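Side-chain contacts in chitin elicitor receptor kinase 1 (Arabidopsis thaliana, PDB 4EBY), which serves as a plant cell-surface immune receptor that recognises chitin and is activated by chitin-induced dimerization: residues Y13-T18 with P147-D152; S21-N26 with S59-P64; R91-N96 with E104-R109; N110-T115 with A121-L126. All coordinates share one frame; numbering follows the deposited sequence.

Interaction 1. Residues Y13-T18 with P147-D152. With NAG (2-acetamido-2-deoxy-beta-D-glucopyranose), chain F; NAG (2-acetamido-2-deoxy-beta-D-glucopyranose), chain C.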
# COMPACT_ATOMS: atom_id res chain seq x y z
N TYR A 13 -5.79 -5.26 2.49
CA TYR A 13 -6.89 -5.89 3.21
C TYR A 13 -7.28 -7.22 2.56
O TYR A 13 -7.33 -7.33 1.33
CB TYR A 13 -8.09 -4.95 3.24
CG TYR A 13 -9.30 -5.53 3.92
CD1 TYR A 13 -9.41 -5.49 5.30
CD2 TYR A 13 -10.32 -6.12 3.19
CE1 TYR A 13 -10.51 -6.04 5.95
CE2 TYR A 13 -11.44 -6.66 3.83
CZ TYR A 13 -11.53 -6.62 5.21
OH TYR A 13 -12.63 -7.15 5.85
N LEU A 14 -7.56 -8.23 3.40
CA LEU A 14 -7.81 -9.57 2.91
C LEU A 14 -9.29 -9.91 2.80
O LEU A 14 -10.01 -9.93 3.81
CB LEU A 14 -7.14 -10.58 3.84
CG LEU A 14 -5.62 -10.47 3.95
CD1 LEU A 14 -5.12 -11.56 4.93
CD2 LEU A 14 -4.99 -10.68 2.58
N GLU A 15 -9.75 -10.16 1.58
CA GLU A 15 -11.07 -10.72 1.39
C GLU A 15 -11.13 -11.60 0.14
O GLU A 15 -10.28 -11.51 -0.74
CB GLU A 15 -12.14 -9.65 1.36
CG GLU A 15 -12.06 -8.78 0.15
CD GLU A 15 -13.07 -7.62 0.17
OE1 GLU A 15 -12.89 -6.72 -0.66
OE2 GLU A 15 -14.02 -7.63 0.99
N ASN A 16 -12.15 -12.46 0.09
CA ASN A 16 -12.42 -13.32 -1.05
C ASN A 16 -11.28 -14.27 -1.33
O ASN A 16 -11.13 -14.74 -2.46
CB ASN A 16 -12.73 -12.52 -2.33
CG ASN A 16 -14.13 -11.92 -2.34
OD1 ASN A 16 -14.93 -12.18 -1.46
ND2 ASN A 16 -14.40 -11.10 -3.37
N GLY A 17 -10.46 -14.56 -0.32
CA GLY A 17 -9.57 -15.71 -0.41
C GLY A 17 -8.09 -15.47 -0.67
O GLY A 17 -7.31 -16.44 -0.74
N THR A 18 -7.70 -14.21 -0.82
CA THR A 18 -6.33 -13.82 -1.15
C THR A 18 -5.29 -14.54 -0.32
O THR A 18 -5.41 -14.60 0.90
CB THR A 18 -6.16 -12.33 -0.83
OG1 THR A 18 -7.15 -11.61 -1.58
CG2 THR A 18 -4.77 -11.85 -1.20
N PRO A 147 -5.47 2.15 2.47
CA PRO A 147 -6.80 2.40 1.89
C PRO A 147 -7.89 2.27 2.96
O PRO A 147 -7.98 1.26 3.67
CB PRO A 147 -6.93 1.29 0.82
CG PRO A 147 -5.49 0.85 0.56
CD PRO A 147 -4.84 0.94 1.92
N LEU A 148 -8.71 3.32 3.08
CA LEU A 148 -9.78 3.38 4.08
C LEU A 148 -10.91 2.43 3.76
O LEU A 148 -11.30 2.27 2.59
CB LEU A 148 -10.34 4.80 4.17
CG LEU A 148 -9.41 5.86 4.76
CD1 LEU A 148 -10.07 7.25 4.66
CD2 LEU A 148 -9.06 5.54 6.22
N ARG A 149 -11.45 1.80 4.80
CA ARG A 149 -12.63 0.95 4.69
C ARG A 149 -13.73 1.49 5.59
O ARG A 149 -13.46 2.27 6.50
CB ARG A 149 -12.29 -0.48 5.06
CG ARG A 149 -11.45 -1.16 3.97
CD ARG A 149 -11.16 -2.61 4.29
NE ARG A 149 -12.39 -3.28 4.66
CZ ARG A 149 -13.25 -3.79 3.79
NH1 ARG A 149 -12.99 -3.77 2.49
NH2 ARG A 149 -14.38 -4.35 4.23
N PRO A 150 -14.98 1.06 5.35
CA PRO A 150 -16.11 1.62 6.10
C PRO A 150 -15.98 1.46 7.61
O PRO A 150 -16.53 2.28 8.36
CB PRO A 150 -17.30 0.82 5.55
CG PRO A 150 -16.90 0.50 4.15
CD PRO A 150 -15.43 0.18 4.25
N GLU A 151 -15.26 0.44 8.06
CA GLU A 151 -15.12 0.20 9.49
C GLU A 151 -14.06 1.08 10.15
O GLU A 151 -14.00 1.17 11.37
CB GLU A 151 -14.86 -1.29 9.78
CG GLU A 151 -13.53 -1.83 9.28
CD GLU A 151 -13.59 -2.37 7.86
OE1 GLU A 151 -14.58 -2.12 7.14
OE2 GLU A 151 -12.62 -3.06 7.47
N ASP A 152 -13.23 1.74 9.34
CA ASP A 152 -12.19 2.62 9.89
C ASP A 152 -12.72 3.98 10.34
O ASP A 152 -13.68 4.49 9.78
CB ASP A 152 -11.11 2.89 8.84
CG ASP A 152 -10.31 1.67 8.49
OD1 ASP A 152 -9.85 0.96 9.41
OD2 ASP A 152 -10.13 1.41 7.28
C1 NAG F . -15.73 -10.53 -3.37
C2 NAG F . -15.52 -9.21 -4.12
C3 NAG F . -16.83 -8.47 -4.37
C4 NAG F . -17.86 -9.41 -4.98
C5 NAG F . -17.91 -10.75 -4.24
C6 NAG F . -18.84 -11.72 -4.95
C7 NAG F . -13.52 -7.86 -4.05
C8 NAG F . -12.39 -7.33 -3.22
N2 NAG F . -14.60 -8.33 -3.42
O3 NAG F . -16.60 -7.37 -5.24
O4 NAG F . -19.13 -8.81 -4.91
O5 NAG F . -16.61 -11.32 -4.14
O6 NAG F . -18.39 -11.91 -6.28
O7 NAG F . -13.43 -7.86 -5.28
C1 NAG C . -12.05 -1.66 -2.48
C2 NAG C . -12.37 -2.82 -1.52
C3 NAG C . -13.73 -3.44 -1.86
C4 NAG C . -14.82 -2.39 -2.05
C5 NAG C . -14.33 -1.24 -2.91
C6 NAG C . -15.35 -0.11 -3.00
C7 NAG C . -10.71 -4.36 -0.59
C8 NAG C . -9.77 -5.52 -0.83
N2 NAG C . -11.35 -3.84 -1.64
O3 NAG C . -14.12 -4.37 -0.87
O4 NAG C . -15.93 -3.00 -2.69
O5 NAG C . -13.12 -0.72 -2.38
O6 NAG C . -15.58 0.41 -1.71
O7 NAG C . -10.85 -3.93 0.55
O HOH W 1 -13.58 -5.75 8.12
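A glycan-lined patch of the ectodomain surface, where the sugars are N-linked or probably so, holds a stack of Arg-149 on Tyr-13. The guanidinium lies flat over one face of the phenol ring, centre to centre 3.7 Å with the planes only 1° apart, a cation-pi pair. Arg-149 NE sits above the middle of the ring, CZ is shifted toward CE2 (CZ to Tyr-13 CE2 3.4 Å), and the methylene CD adds a CH-pi contact over the same ring. The chain is extended at chi2, and the bend at chi3 (49°) together with the turn at chi4 lays the flat end on the tyrosine. The guanidinium plane is held by Glu-151: Arg-149 NE gives OE2 a 2.8 Å salt-bridge hydrogen bond almost within its own plane, on the syn side of the carboxylate. A water ties Tyr-13 OH to the same OE2, the second link being weak. The segments run from the ends of the adjacent parallel strands 8-13 and 143-147 into the loops that follow, the second lying in a LysM domain, so the stack bridges their ends. Arg-149 NH1 reaches on to donate to O7 of the chain C NAG at 2.9 Å, the bond bent to 131°. Glu-15 OE2 lies 4.3 Å from Arg-149 NH1 but well out of the guanidinium plane, an attraction of charges alone. The type I' turn from Glu-15 to Thr-18 carries an N-glycan, with Asn-16 ND2 bonded covalently to C1 of the chain F NAG in an Asn-Gly-Thr sequon.

Interaction 2. Residues S21-N26 with S59-P64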
# COMPACT_ATOMS: atom_id res chain seq x y z
N SER A 21 1.02 -15.51 -1.27
CA SER A 21 1.70 -15.63 -2.56
C SER A 21 1.15 -14.63 -3.57
O SER A 21 1.91 -14.00 -4.30
CB SER A 21 1.57 -17.08 -3.08
OG SER A 21 2.24 -17.22 -4.30
N VAL A 22 -0.17 -14.50 -3.66
CA VAL A 22 -0.76 -13.56 -4.61
C VAL A 22 -0.39 -12.11 -4.27
O VAL A 22 -0.08 -11.30 -5.14
CB VAL A 22 -2.29 -13.73 -4.71
CG1 VAL A 22 -2.90 -12.57 -5.48
CG2 VAL A 22 -2.61 -15.04 -5.41
N ILE A 23 -0.40 -11.79 -2.98
CA ILE A 23 0.02 -10.46 -2.57
C ILE A 23 1.46 -10.20 -2.99
O ILE A 23 1.77 -9.16 -3.55
CB ILE A 23 -0.11 -10.29 -1.05
CG1 ILE A 23 -1.59 -10.35 -0.67
CG2 ILE A 23 0.52 -8.95 -0.57
CD1 ILE A 23 -1.83 -10.40 0.84
N ASN A 24 2.34 -11.15 -2.71
CA ASN A 24 3.75 -10.95 -3.05
C ASN A 24 3.96 -10.87 -4.56
O ASN A 24 4.82 -10.12 -5.03
CB ASN A 24 4.60 -12.07 -2.43
CG ASN A 24 6.07 -11.69 -2.30
OD1 ASN A 24 6.55 -10.67 -2.84
ND2 ASN A 24 6.78 -12.50 -1.58
N GLN A 25 3.18 -11.63 -5.33
CA GLN A 25 3.30 -11.58 -6.78
C GLN A 25 2.89 -10.18 -7.27
O GLN A 25 3.63 -9.51 -8.01
CB GLN A 25 2.39 -12.62 -7.42
CG GLN A 25 2.48 -12.64 -8.93
CD GLN A 25 1.84 -13.88 -9.51
OE1 GLN A 25 0.72 -14.24 -9.17
NE2 GLN A 25 2.58 -14.57 -10.38
N ASN A 26 1.71 -9.76 -6.87
CA ASN A 26 1.18 -8.48 -7.35
C ASN A 26 2.04 -7.29 -6.91
O ASN A 26 2.28 -6.35 -7.67
CB ASN A 26 -0.26 -8.30 -6.86
CG ASN A 26 -1.23 -9.26 -7.55
OD1 ASN A 26 -0.82 -10.05 -8.41
ND2 ASN A 26 -2.51 -9.20 -7.17
N SER A 59 -8.19 -9.31 7.92
CA SER A 59 -7.01 -8.64 8.44
C SER A 59 -6.31 -7.89 7.30
O SER A 59 -6.70 -8.01 6.12
CB SER A 59 -6.06 -9.65 9.08
OG SER A 59 -5.45 -10.49 8.11
N ARG A 60 -5.30 -7.10 7.65
CA ARG A 60 -4.49 -6.39 6.67
C ARG A 60 -3.05 -6.87 6.72
O ARG A 60 -2.48 -7.08 7.82
CB ARG A 60 -4.52 -4.88 6.96
CG ARG A 60 -5.85 -4.22 6.61
CD ARG A 60 -5.94 -2.85 7.26
NE ARG A 60 -7.18 -2.13 6.94
CZ ARG A 60 -7.30 -1.21 5.98
NH1 ARG A 60 -6.27 -0.93 5.18
NH2 ARG A 60 -8.46 -0.59 5.78
N VAL A 61 -2.46 -7.06 5.55
CA VAL A 61 -1.05 -7.43 5.44
C VAL A 61 -0.24 -6.23 5.00
O VAL A 61 -0.59 -5.55 4.02
CB VAL A 61 -0.85 -8.59 4.42
CG1 VAL A 61 0.64 -8.93 4.26
CG2 VAL A 61 -1.66 -9.82 4.84
N LEU A 62 0.83 -5.93 5.74
CA LEU A 62 1.72 -4.83 5.39
C LEU A 62 2.82 -5.31 4.46
O LEU A 62 3.50 -6.29 4.75
CB LEU A 62 2.35 -4.24 6.66
CG LEU A 62 1.38 -3.46 7.54
CD1 LEU A 62 2.04 -3.15 8.87
CD2 LEU A 62 0.94 -2.18 6.82
N VAL A 63 3.01 -4.61 3.34
CA VAL A 63 4.02 -5.03 2.38
C VAL A 63 5.02 -3.92 2.12
O VAL A 63 4.63 -2.84 1.65
CB VAL A 63 3.35 -5.44 1.02
CG1 VAL A 63 4.38 -5.95 -0.01
CG2 VAL A 63 2.27 -6.49 1.24
N PRO A 64 6.32 -4.15 2.36
CA PRO A 64 7.28 -3.08 2.06
C PRO A 64 7.49 -2.91 0.55
O PRO A 64 7.46 -3.90 -0.19
CB PRO A 64 8.57 -3.57 2.72
CG PRO A 64 8.46 -5.10 2.58
CD PRO A 64 6.99 -5.41 2.79
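Ile-23, on the inward side of helix 20-26, lays both of its branches on two valines of strand 60-70. Its CG2 meets Val-63 CG2 at 3.5 Å, a close methyl-to-methyl approach, while the longer branch runs on to put CD1 4.0 Å from Val-61 CG2. The split follows from the torsions: with chi1 at -66°, CG1 stands beside the backbone N and CG2 beside the carbonyl carbon, and a chi2 of 171° stretches CD1 fully outward. The one side chain thereby spans two strand positions. Val-61 and Val-63 are alternate residues, so both project from the same face of the strand, whereas Leu-62 between them points the other way. The valines share a rotamer, chi1 near 180°, which sets CG1 anti to the backbone N and turns CG2 of each toward the helix. Isoleucine and valine cross obliquely in both pairs. Tyr-12 of strand 8-13 and Thr-18 also lie against Ile-23, and Ile-42 of helix 40-43 packs on both valines, which joins two helices and two strands in the strand-helix-helix-strand order consistent with a LysM fold. No hydrogen bond or charge pair links the two segments. Their attachment is apolar throughout and buried, implying that it rests on the fit of branched side chains and on the exclusion of water.

Interaction 3. Residues R91-N96 with E104-R109; sequences RVAISN and ESLQAR. With NAG (2-acetamido-2-deoxy-beta-D-glucopyranose), chain F; NAG (2-acetamido-2-deoxy-beta-D-glucopyranose), chain C; NAG (2-acetamido-2-deoxy-beta-D-glucopyranose), chain E.
A single methyl, Leu-106 CD1, makes every close contact between these two helices. It sits 3.8 Å from Val-92 CG1 and 4.0 Å from Ala-93 CB, and it also comes within 3.8 Å of the backbone N of Ala-93, so the leucine tip fills the angle between two consecutive residues. Leu-106 reaches there with CG beside its own backbone N (chi1 -72°) and chi2 near 180° extending CD1 toward helix 89-96, crossing Val-92 at about a right angle. The helices are nearest at Ala-93 and Leu-106, CA to CA 7.6 Å, consistent with the small alanine side chain. The contact residues open a pi-type turn, 92-96: Arg-91 O accepts from both Ser-95 N (2.9 Å) and Asn-96 N (3.2 Å). The far side of that turn faces sugar, where Ile-94 O takes a fairly straight hydrogen bond from N2 of the chain C NAG at 2.9 Å. Both helices belong to the second LysM domain, and the leucine is buried between them and the sheet: Val-125 of strand 122-128 and Tyr-89 of helix 89-96 flank Leu-106, Tyr-97 lies on Val-92, and Asn-96 O bonds to Asn-26 of helix 20-26.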
# COMPACT_ATOMS: atom_id res chain seq x y z
N ARG A 91 -11.54 -4.21 -11.66
CA ARG A 91 -11.23 -5.35 -10.80
C ARG A 91 -9.78 -5.36 -10.31
O ARG A 91 -9.50 -5.70 -9.16
CB ARG A 91 -11.56 -6.67 -11.48
CG ARG A 91 -11.81 -7.76 -10.46
CD ARG A 91 -12.44 -8.97 -11.10
NE ARG A 91 -11.47 -9.60 -11.98
CZ ARG A 91 -11.69 -10.73 -12.64
NH1 ARG A 91 -12.85 -11.36 -12.51
NH2 ARG A 91 -10.74 -11.24 -13.42
N VAL A 92 -8.85 -4.99 -11.19
CA VAL A 92 -7.46 -4.95 -10.80
C VAL A 92 -7.24 -3.96 -9.65
O VAL A 92 -6.50 -4.25 -8.73
CB VAL A 92 -6.54 -4.63 -12.01
CG1 VAL A 92 -5.10 -4.42 -11.55
CG2 VAL A 92 -6.62 -5.79 -13.03
N ALA A 93 -7.90 -2.79 -9.72
CA ALA A 93 -7.74 -1.77 -8.69
C ALA A 93 -8.42 -2.18 -7.38
O ALA A 93 -7.83 -2.04 -6.30
CB ALA A 93 -8.28 -0.42 -9.19
N ILE A 94 -9.66 -2.64 -7.46
CA ILE A 94 -10.42 -2.83 -6.23
C ILE A 94 -10.15 -4.16 -5.55
O ILE A 94 -10.26 -4.27 -4.33
CB ILE A 94 -11.95 -2.64 -6.41
CG1 ILE A 94 -12.59 -3.84 -7.12
CG2 ILE A 94 -12.26 -1.32 -7.12
CD1 ILE A 94 -14.10 -3.83 -7.07
N SER A 95 -9.77 -5.15 -6.35
CA SER A 95 -9.56 -6.49 -5.84
C SER A 95 -8.08 -6.88 -5.84
O SER A 95 -7.48 -7.07 -4.78
CB SER A 95 -10.40 -7.48 -6.66
OG SER A 95 -10.28 -8.79 -6.12
N ASN A 96 -7.47 -6.99 -7.03
CA ASN A 96 -6.09 -7.48 -7.11
C ASN A 96 -5.10 -6.62 -6.32
O ASN A 96 -4.16 -7.13 -5.73
CB ASN A 96 -5.64 -7.61 -8.57
CG ASN A 96 -6.59 -8.48 -9.39
OD1 ASN A 96 -7.73 -8.11 -9.64
ND2 ASN A 96 -6.11 -9.63 -9.82
N GLU A 104 -9.10 4.63 -12.44
CA GLU A 104 -8.78 5.77 -13.28
C GLU A 104 -7.28 5.88 -13.53
O GLU A 104 -6.84 6.20 -14.65
CB GLU A 104 -9.32 7.07 -12.66
CG GLU A 104 -10.84 7.14 -12.58
CD GLU A 104 -11.46 6.38 -11.40
OE1 GLU A 104 -10.74 5.81 -10.54
OE2 GLU A 104 -12.71 6.35 -11.34
N SER A 105 -6.49 5.63 -12.49
CA SER A 105 -5.04 5.69 -12.61
C SER A 105 -4.55 4.62 -13.59
O SER A 105 -3.73 4.89 -14.48
CB SER A 105 -4.36 5.54 -11.25
OG SER A 105 -2.95 5.48 -11.37
N LEU A 106 -5.07 3.41 -13.42
CA LEU A 106 -4.70 2.31 -14.32
C LEU A 106 -5.04 2.63 -15.76
O LEU A 106 -4.22 2.41 -16.66
CB LEU A 106 -5.39 1.02 -13.91
CG LEU A 106 -4.90 0.33 -12.66
CD1 LEU A 106 -5.85 -0.81 -12.28
CD2 LEU A 106 -3.46 -0.20 -12.86
N GLN A 107 -6.24 3.13 -16.00
CA GLN A 107 -6.67 3.38 -17.38
C GLN A 107 -5.82 4.49 -18.02
O GLN A 107 -5.50 4.43 -19.19
CB GLN A 107 -8.16 3.70 -17.42
CG GLN A 107 -8.71 3.88 -18.85
CD GLN A 107 -10.24 3.87 -18.90
OE1 GLN A 107 -10.90 3.18 -18.11
NE2 GLN A 107 -10.80 4.64 -19.83
N ALA A 108 -5.44 5.50 -17.24
CA ALA A 108 -4.67 6.61 -17.80
C ALA A 108 -3.25 6.22 -18.22
O ALA A 108 -2.72 6.78 -19.19
CB ALA A 108 -4.65 7.79 -16.81
N ARG A 109 -2.66 5.26 -17.52
CA ARG A 109 -1.24 4.97 -17.68
C ARG A 109 -0.96 3.68 -18.43
O ARG A 109 0.20 3.31 -18.58
CB ARG A 109 -0.53 4.90 -16.31
CG ARG A 109 -0.87 3.67 -15.48
CD ARG A 109 -0.53 3.88 -13.99
NE ARG A 109 0.88 4.14 -13.74
CZ ARG A 109 1.43 5.34 -13.52
NH1 ARG A 109 2.73 5.41 -13.27
NH2 ARG A 109 0.69 6.45 -13.55
C1 NAG F . -15.73 -10.53 -3.37
C2 NAG F . -15.52 -9.21 -4.12
C3 NAG F . -16.83 -8.47 -4.37
C4 NAG F . -17.86 -9.41 -4.98
C5 NAG F . -17.91 -10.75 -4.24
C6 NAG F . -18.84 -11.72 -4.95
C7 NAG F . -13.52 -7.86 -4.05
C8 NAG F . -12.39 -7.33 -3.22
N2 NAG F . -14.60 -8.33 -3.42
O3 NAG F . -16.60 -7.37 -5.24
O4 NAG F . -19.13 -8.81 -4.91
O5 NAG F . -16.61 -11.32 -4.14
O6 NAG F . -18.39 -11.91 -6.28
O7 NAG F . -13.43 -7.86 -5.28
C1 NAG C . -12.05 -1.66 -2.48
C2 NAG C . -12.37 -2.82 -1.52
C3 NAG C . -13.73 -3.44 -1.86
C4 NAG C . -14.82 -2.39 -2.05
C5 NAG C . -14.33 -1.24 -2.91
C6 NAG C . -15.35 -0.11 -3.00
C7 NAG C . -10.71 -4.36 -0.59
C8 NAG C . -9.77 -5.52 -0.83
N2 NAG C . -11.35 -3.84 -1.64
O3 NAG C . -14.12 -4.37 -0.87
O4 NAG C . -15.93 -3.00 -2.69
O5 NAG C . -13.12 -0.72 -2.38
O6 NAG C . -15.58 0.41 -1.71
O7 NAG C . -10.85 -3.93 0.55
C1 NAG E . 6.33 4.95 -13.65
C2 NAG E . 7.66 5.65 -13.97
C3 NAG E . 7.37 6.87 -14.83
C4 NAG E . 6.61 6.44 -16.07
C5 NAG E . 5.38 5.61 -15.72
C6 NAG E . 4.72 5.09 -16.99
C7 NAG E . 9.67 5.79 -12.58
C8 NAG E . 10.24 6.17 -11.23
N2 NAG E . 8.38 6.06 -12.78
O3 NAG E . 8.58 7.51 -15.18
O4 NAG E . 6.14 7.57 -16.78
O5 NAG E . 5.74 4.55 -14.87
O6 NAG E . 5.55 4.18 -17.69
O7 NAG E . 10.40 5.26 -13.43

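Interaction 4. Residues N110-T115 with A121-L126. With NAG (2-acetamido-2-deoxy-beta-D-glucopyranose), chain E.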
# COMPACT_ATOMS: atom_id res chain seq x y z
N ASN A 110 -2.02 3.02 -18.90
CA ASN A 110 -1.89 1.80 -19.72
C ASN A 110 -2.63 2.00 -21.03
O ASN A 110 -3.63 2.72 -21.05
CB ASN A 110 -2.43 0.58 -18.97
CG ASN A 110 -1.60 0.26 -17.76
OD1 ASN A 110 -1.97 0.58 -16.61
ND2 ASN A 110 -0.45 -0.34 -17.99
N PRO A 111 -2.14 1.38 -22.13
CA PRO A 111 -2.69 1.69 -23.45
C PRO A 111 -3.87 0.81 -23.87
O PRO A 111 -4.47 1.06 -24.92
CB PRO A 111 -1.50 1.45 -24.38
CG PRO A 111 -0.77 0.29 -23.71
CD PRO A 111 -0.87 0.64 -22.22
N PHE A 112 -4.19 -0.20 -23.08
CA PHE A 112 -5.26 -1.12 -23.47
C PHE A 112 -6.61 -0.47 -23.22
O PHE A 112 -6.86 0.04 -22.13
CB PHE A 112 -5.12 -2.44 -22.69
CG PHE A 112 -3.71 -2.94 -22.63
CD1 PHE A 112 -3.15 -3.62 -23.71
CD2 PHE A 112 -2.94 -2.71 -21.50
CE1 PHE A 112 -1.82 -4.06 -23.66
CE2 PHE A 112 -1.62 -3.15 -21.43
CZ PHE A 112 -1.07 -3.82 -22.52
N PRO A 113 -7.47 -0.44 -24.24
CA PRO A 113 -8.83 0.02 -24.00
C PRO A 113 -9.44 -0.80 -22.88
O PRO A 113 -9.10 -1.97 -22.72
CB PRO A 113 -9.54 -0.28 -25.33
CG PRO A 113 -8.46 -0.25 -26.36
CD PRO A 113 -7.24 -0.82 -25.65
N ALA A 114 -10.33 -0.20 -22.10
CA ALA A 114 -10.93 -0.88 -20.96
C ALA A 114 -11.62 -2.18 -21.38
O ALA A 114 -11.76 -3.09 -20.58
CB ALA A 114 -11.91 0.05 -20.27
N THR A 115 -12.07 -2.24 -22.64
CA THR A 115 -12.80 -3.40 -23.14
C THR A 115 -11.92 -4.44 -23.86
O THR A 115 -12.41 -5.47 -24.32
CB THR A 115 -13.91 -2.96 -24.10
OG1 THR A 115 -13.34 -2.16 -25.15
CG2 THR A 115 -14.95 -2.14 -23.36
N ALA A 121 -1.05 -9.42 -21.14
CA ALA A 121 -0.62 -8.02 -21.14
C ALA A 121 -0.01 -7.72 -19.78
O ALA A 121 -0.32 -8.40 -18.78
CB ALA A 121 -1.81 -7.09 -21.41
N THR A 122 0.87 -6.72 -19.71
CA THR A 122 1.42 -6.29 -18.44
C THR A 122 0.90 -4.87 -18.19
O THR A 122 0.93 -4.04 -19.11
CB THR A 122 2.94 -6.25 -18.46
OG1 THR A 122 3.45 -7.58 -18.72
CG2 THR A 122 3.46 -5.76 -17.14
N LEU A 123 0.42 -4.63 -16.98
CA LEU A 123 -0.01 -3.30 -16.58
C LEU A 123 1.02 -2.66 -15.69
O LEU A 123 1.63 -3.32 -14.83
CB LEU A 123 -1.34 -3.36 -15.80
CG LEU A 123 -2.52 -4.04 -16.50
CD1 LEU A 123 -3.77 -3.94 -15.62
CD2 LEU A 123 -2.79 -3.44 -17.90
N ASN A 124 1.18 -1.35 -15.89
CA ASN A 124 1.89 -0.46 -14.98
C ASN A 124 0.90 -0.02 -13.91
O ASN A 124 -0.14 0.56 -14.23
CB ASN A 124 2.41 0.73 -15.78
CG ASN A 124 3.26 1.68 -14.96
OD1 ASN A 124 2.88 2.09 -13.87
ND2 ASN A 124 4.44 2.02 -15.48
N VAL A 125 1.19 -0.36 -12.65
CA VAL A 125 0.26 -0.12 -11.54
C VAL A 125 0.87 0.83 -10.54
O VAL A 125 1.83 0.48 -9.86
CB VAL A 125 -0.05 -1.44 -10.81
CG1 VAL A 125 -1.03 -1.19 -9.67
CG2 VAL A 125 -0.63 -2.48 -11.80
N LEU A 126 0.33 2.05 -10.45
CA LEU A 126 0.88 3.06 -9.55
C LEU A 126 0.26 2.99 -8.16
O LEU A 126 -0.97 3.03 -8.00
CB LEU A 126 0.65 4.46 -10.15
CG LEU A 126 1.10 5.60 -9.25
CD1 LEU A 126 2.60 5.51 -9.03
CD2 LEU A 126 0.71 6.95 -9.89
C1 NAG E . 6.33 4.95 -13.65
C2 NAG E . 7.66 5.65 -13.97
C3 NAG E . 7.37 6.87 -14.83
C4 NAG E . 6.61 6.44 -16.07
C5 NAG E . 5.38 5.61 -15.72
C6 NAG E . 4.72 5.09 -16.99
C7 NAG E . 9.67 5.79 -12.58
C8 NAG E . 10.24 6.17 -11.23
N2 NAG E . 8.38 6.06 -12.78
O3 NAG E . 8.58 7.51 -15.18
O4 NAG E . 6.14 7.57 -16.78
O5 NAG E . 5.74 4.55 -14.87
O6 NAG E . 5.55 4.18 -17.69
O7 NAG E . 10.40 5.26 -13.43
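Beside a glycan pocket of the second LysM domain, Phe-112 and Asn-110 of the loop after helix 103-109 fold back on strand 122-128. The phenyl ring is sandwiched: Ala-121 CB lies over one face, toward the rim, in a CH-pi contact 3.9 Å from the ring centroid and 27° off its normal, while Pro-111 CG covers the opposite face 4.1 Å above the plane. Thr-122 O comes to the ring edge, 3.6 Å from Phe-112 CE2, and Leu-123 CD2 approaches obliquely to 3.7 Å from Phe-112 CD2. A chi1 of -44° puts the phenyl beside its own backbone N, from where it swings back over the start of the strand. Asn-110 enters from the same loop and presses its buried side-chain amide against the backbone of Leu-123 and Asn-124; the CA atoms of Asn-110 and Leu-123 are 6.3 Å apart. Asn-124 carries its own amide in a different direction, with CG anti to the backbone N (chi1 -176°), out to the sugar. Its ND2 donates to O5 of the chain E NAG at 2.9 Å, and its OD1 accepts from Arg-109 NE, so both ends of the amide are used and its rotation is fixed. Strand 122-128, outermost in the sheet within this chain, pairs antiparallel with strand 74-82 through backbone bonds such as Leu-123 with Tyr-81, while Tyr-89 of helix 89-96 lies against Asn-110 and Leu-123 and bonds through its hydroxyl to Phe-112 O.

Overall arrangement
Along the chain, interactions 2, 3 and 4 follow in series, and all three lie within the span bridged by interaction 1. Interactions 3 and 4 are close neighbours, centres about 8 Å apart, both in the second LysM domain and sharing the chain E sugar through Arg-109 and Asn-124. Interactions 1 and 2 have centres about 12 Å apart and meet through Arg-60, which bonds to Pro-147 O. Asn-26 with Asn-96 joins interaction 2 to interaction 3, about 17 Å away between centres. Interactions 1 and 3 share the chain C and chain F sugars without touching. The mixed sheet and these cross-links thus unite the LysM modules in one compact, glycan-bearing ectodomain.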